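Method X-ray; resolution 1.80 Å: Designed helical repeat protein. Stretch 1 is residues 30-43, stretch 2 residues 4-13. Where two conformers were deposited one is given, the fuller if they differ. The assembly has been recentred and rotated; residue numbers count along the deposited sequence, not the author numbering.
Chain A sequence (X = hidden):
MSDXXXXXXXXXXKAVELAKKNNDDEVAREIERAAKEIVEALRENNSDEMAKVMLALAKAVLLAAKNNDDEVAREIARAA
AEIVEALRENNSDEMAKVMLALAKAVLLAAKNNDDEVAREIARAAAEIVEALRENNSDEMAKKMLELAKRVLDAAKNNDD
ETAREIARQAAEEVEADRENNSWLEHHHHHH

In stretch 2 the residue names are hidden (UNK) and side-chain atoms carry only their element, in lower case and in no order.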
# COMPACT_ATOMS: atom_id res chain seq x y z
N GLU A 30 -6.94 7.20 9.42
CA GLU A 30 -6.10 6.76 8.32
C GLU A 30 -6.74 5.59 7.56
O GLU A 30 -6.61 5.50 6.33
CB GLU A 30 -4.72 6.37 8.82
CG GLU A 30 -3.65 6.42 7.75
CD GLU A 30 -3.35 7.86 7.32
OE1 GLU A 30 -2.99 8.08 6.14
OE2 GLU A 30 -3.44 8.77 8.17
N ILE A 31 -7.40 4.69 8.27
CA ILE A 31 -8.12 3.62 7.58
C ILE A 31 -9.22 4.24 6.71
O ILE A 31 -9.39 3.89 5.54
CB ILE A 31 -8.74 2.62 8.57
CG1 ILE A 31 -7.64 1.91 9.34
CG2 ILE A 31 -9.67 1.64 7.84
CD1 ILE A 31 -8.16 1.00 10.45
N GLU A 32 -9.95 5.20 7.28
CA GLU A 32 -11.00 5.85 6.53
C GLU A 32 -10.45 6.60 5.31
O GLU A 32 -11.03 6.51 4.23
CB GLU A 32 -11.81 6.79 7.44
CG GLU A 32 -13.12 7.19 6.81
CD GLU A 32 -14.04 7.97 7.75
OE1 GLU A 32 -13.97 7.77 8.99
OE2 GLU A 32 -14.84 8.78 7.24
N ARG A 33 -9.32 7.29 5.46
CA ARG A 33 -8.70 7.97 4.32
C ARG A 33 -8.34 6.99 3.19
O ARG A 33 -8.56 7.30 2.03
CB ARG A 33 -7.44 8.74 4.73
CG ARG A 33 -6.91 9.63 3.61
CD ARG A 33 -5.87 10.62 4.12
NE ARG A 33 -4.54 10.04 4.25
CZ ARG A 33 -3.65 9.96 3.26
NH1 ARG A 33 -3.97 10.41 2.05
NH2 ARG A 33 -2.45 9.43 3.47
N ALA A 34 -7.75 5.85 3.53
CA ALA A 34 -7.39 4.87 2.53
C ALA A 34 -8.63 4.30 1.85
O ALA A 34 -8.67 4.19 0.62
CB ALA A 34 -6.55 3.73 3.18
N ALA A 35 -9.63 3.93 2.64
CA ALA A 35 -10.88 3.42 2.10
C ALA A 35 -11.52 4.44 1.15
O ALA A 35 -11.99 4.08 0.08
CB ALA A 35 -11.85 3.08 3.22
N LYS A 36 -11.50 5.72 1.53
CA LYS A 36 -12.14 6.74 0.71
C LYS A 36 -11.40 6.93 -0.62
O LYS A 36 -12.03 7.11 -1.68
CB LYS A 36 -12.22 8.08 1.45
CG LYS A 36 -12.76 9.23 0.58
CD LYS A 36 -13.08 10.48 1.39
CE LYS A 36 -14.39 10.33 2.16
NZ LYS A 36 -15.59 10.62 1.32
N GLU A 37 -10.08 6.89 -0.56
CA GLU A 37 -9.27 6.98 -1.77
C GLU A 37 -9.56 5.83 -2.74
O GLU A 37 -9.68 6.04 -3.96
CB GLU A 37 -7.79 7.00 -1.38
CG GLU A 37 -6.88 7.55 -2.45
CD GLU A 37 -7.08 9.03 -2.70
OE1 GLU A 37 -6.75 9.49 -3.81
OE2 GLU A 37 -7.56 9.75 -1.79
N ILE A 38 -9.67 4.62 -2.21
CA ILE A 38 -9.97 3.44 -3.00
C ILE A 38 -11.33 3.59 -3.69
O ILE A 38 -11.46 3.31 -4.88
CB ILE A 38 -9.96 2.17 -2.12
CG1 ILE A 38 -8.53 1.82 -1.73
CG2 ILE A 38 -10.60 0.98 -2.84
CD1 ILE A 38 -8.42 0.81 -0.58
N VAL A 39 -12.33 4.04 -2.94
CA VAL A 39 -13.66 4.20 -3.52
C VAL A 39 -13.65 5.21 -4.68
O VAL A 39 -14.26 4.95 -5.71
CB VAL A 39 -14.69 4.61 -2.43
CG1 VAL A 39 -15.97 5.18 -3.03
CG2 VAL A 39 -14.99 3.40 -1.55
N GLU A 40 -12.97 6.34 -4.51
CA GLU A 40 -12.93 7.33 -5.59
C GLU A 40 -12.14 6.80 -6.80
O GLU A 40 -12.51 7.06 -7.93
CB GLU A 40 -12.34 8.66 -5.10
CG GLU A 40 -13.36 9.80 -5.00
CD GLU A 40 -14.25 9.72 -3.78
OE1 GLU A 40 -15.46 9.47 -3.95
OE2 GLU A 40 -13.74 9.93 -2.66
N ALA A 41 -11.06 6.06 -6.55
CA ALA A 41 -10.29 5.46 -7.64
C ALA A 41 -11.17 4.51 -8.47
O ALA A 41 -11.06 4.46 -9.69
CB ALA A 41 -9.07 4.71 -7.10
N LEU A 42 -12.02 3.73 -7.80
CA LEU A 42 -12.88 2.78 -8.51
C LEU A 42 -14.07 3.46 -9.22
O LEU A 42 -14.57 2.95 -10.23
CB LEU A 42 -13.38 1.71 -7.54
CG LEU A 42 -12.32 0.72 -7.05
CD1 LEU A 42 -12.86 -0.14 -5.92
CD2 LEU A 42 -11.77 -0.16 -8.19
N ARG A 43 -14.50 4.60 -8.71
CA ARG A 43 -15.62 5.33 -9.30
C ARG A 43 -15.28 5.83 -10.69
O ARG A 43 -16.13 5.86 -11.58
CB ARG A 43 -16.03 6.51 -8.42
CG ARG A 43 -17.26 7.27 -8.92
CD ARG A 43 -17.56 8.48 -8.04
NE ARG A 43 -17.53 8.14 -6.62
CZ ARG A 43 -17.38 9.01 -5.63
NH1 ARG A 43 -17.26 10.31 -5.90
NH2 ARG A 43 -17.36 8.59 -4.37
N UNK A 4 -16.90 -8.95 -4.12
CA UNK A 4 -15.83 -9.26 -3.18
C UNK A 4 -15.26 -7.97 -2.59
O UNK A 4 -14.91 -7.92 -1.41
c UNK A 4 -13.78 -10.71 -2.79
c UNK A 4 -12.63 -11.49 -3.40
c UNK A 4 -14.72 -10.09 -3.83
o UNK A 4 -11.66 -11.79 -2.67
o UNK A 4 -12.69 -11.80 -4.61
N UNK A 5 -15.20 -6.92 -3.40
CA UNK A 5 -14.76 -5.63 -2.91
C UNK A 5 -15.77 -5.07 -1.92
O UNK A 5 -15.40 -4.55 -0.88
s UNK A 5 -12.59 -3.18 -2.63
c UNK A 5 -14.14 -3.25 -3.57
c UNK A 5 -11.48 -3.67 -3.92
c UNK A 5 -14.54 -4.64 -4.05
N UNK A 6 -17.06 -5.18 -2.24
CA UNK A 6 -18.09 -4.61 -1.37
C UNK A 6 -18.01 -5.23 0.01
O UNK A 6 -18.24 -4.54 1.02
c UNK A 6 -19.49 -4.80 -1.96
c UNK A 6 -19.89 -3.76 -3.00
c UNK A 6 -21.27 -4.07 -3.59
n UNK A 6 -21.17 -3.06 -5.90
c UNK A 6 -21.76 -2.96 -4.53
N UNK A 7 -17.70 -6.52 0.07
CA UNK A 7 -17.51 -7.22 1.34
C UNK A 7 -16.31 -6.70 2.13
O UNK A 7 -16.39 -6.49 3.34
n UNK A 7 -17.33 -13.10 1.62
c UNK A 7 -17.35 -8.73 1.13
c UNK A 7 -18.41 -11.00 0.77
c UNK A 7 -17.51 -11.63 1.83
c UNK A 7 -18.66 -9.51 1.03
N UNK A 8 -15.18 -6.50 1.45
CA UNK A 8 -14.00 -5.98 2.11
C UNK A 8 -14.24 -4.56 2.63
O UNK A 8 -13.76 -4.21 3.71
c UNK A 8 -12.76 -5.97 1.17
c UNK A 8 -11.57 -5.37 1.89
c UNK A 8 -12.41 -7.36 0.71
N UNK A 9 -14.95 -3.75 1.86
CA UNK A 9 -15.22 -2.36 2.25
C UNK A 9 -16.12 -2.26 3.48
O UNK A 9 -15.93 -1.40 4.34
c UNK A 9 -15.89 -1.60 1.10
c UNK A 9 -14.07 0.88 1.05
c UNK A 9 -15.04 -1.41 -0.13
s UNK A 9 -13.47 -0.57 0.19
N UNK A 10 -17.09 -3.16 3.56
CA UNK A 10 -17.97 -3.24 4.72
C UNK A 10 -17.14 -3.64 5.93
O UNK A 10 -17.38 -3.17 7.05
c UNK A 10 -20.16 -3.63 3.47
o UNK A 10 -22.15 -4.24 2.31
c UNK A 10 -19.13 -4.21 4.45
o UNK A 10 -20.95 -5.87 3.17
c UNK A 10 -21.15 -4.65 2.95
N UNK A 11 -16.14 -4.49 5.72
CA UNK A 11 -15.26 -4.91 6.82
C UNK A 11 -14.37 -3.74 7.26
O UNK A 11 -14.04 -3.60 8.45
c UNK A 11 -14.42 -6.10 6.41
N UNK A 12 -13.93 -2.94 6.29
CA UNK A 12 -13.15 -1.74 6.59
C UNK A 12 -13.97 -0.76 7.40
O UNK A 12 -13.45 -0.16 8.33
c UNK A 12 -11.45 -1.79 4.70
c UNK A 12 -10.22 -1.57 5.55
c UNK A 12 -11.24 -1.29 3.26
c UNK A 12 -12.66 -1.07 5.31
N UNK A 13 -15.24 -0.59 7.04
CA UNK A 13 -16.12 0.29 7.80
C UNK A 13 -16.25 -0.22 9.25
O UNK A 13 -16.30 0.57 10.19
c UNK A 13 -18.41 1.42 7.69
c UNK A 13 -20.58 2.65 7.35
c UNK A 13 -17.48 0.39 7.11
n UNK A 13 -21.44 2.22 8.50
c UNK A 13 -19.68 1.54 6.86

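Position 4 opens the hidden helical stretch with three side-chain carbons, the third carrying two oxygens. This is a carboxylate on a two-methylene arm, too far from stretch 1 to touch it, and the residue is Glu4. Position 5 has an unbranched chain of two carbons, a sulfur and a terminal carbon, the thioether of methionine. Its CA-to-CB bond points toward stretch 1, and its second side-chain carbon lies 4.1 Å from CD1 of Leu42; in Met5 that carbon is CG.

At position 6 four carbons in a row end in nitrogen, identifying Lys6, whose amine is hydrogen-bonded elsewhere in the structure. Position 7 repeats the same four carbons and nitrogen; it is Lys7, exposed, poorly ordered and out of reach of stretch 1. Position 8 carries three carbons, forked at the first, the beta-branched pattern of valine. Val8 is buried, but not against stretch 1.

Position 9 again shows two carbons, a sulfur and a final carbon. Its CA-to-CB bond points sideways, yet the end of the chain comes nearer to stretch 1: the terminal carbon lies 3.8 Å from CB of Ala35 and 3.7 Å from CG2 of Val39, and the sulfur 4.5 Å from CG2 of Ile38. This is Met9, with all three chi angles in m, a folded course that brings CE between Ala35 and Val39.

Position 10 has three carbons with two oxygens on the third and makes no contact across the pair; it is Glu10. A single carbon at position 11 defines Ala11, likewise out of reach. Position 12 has four carbons forked at the second, the pattern of leucine. One terminal carbon approaches CG2 of Ile31 at 4.0 Å and the other CB of Ala35 at 4.4 Å; in Leu12 these are CD2 and CD1, respectively. Position 13, four carbons in a row ending in nitrogen, is Lys13; its CA-to-CB bond points away from stretch 1, and it touches a crystal neighbour.

The helices run nearly antiparallel, at 155°, with their axes 10.6 Å apart at closest approach. Consequently Leu12 meets Ile31 near the beginning of stretch 1, whereas Met5 meets Leu42 near its end. The small side chain of Ala35 sits where the backbones draw close, its CA 7.2 Å from CA of Leu12, and both Leu12 and Met9 reach its CB. No hydrogen bond or salt bridge links the stretches; apolar packing alone makes the contact, burying 295 Å² over both sides.

Stretch 2 4-13: EMKKVMEALK
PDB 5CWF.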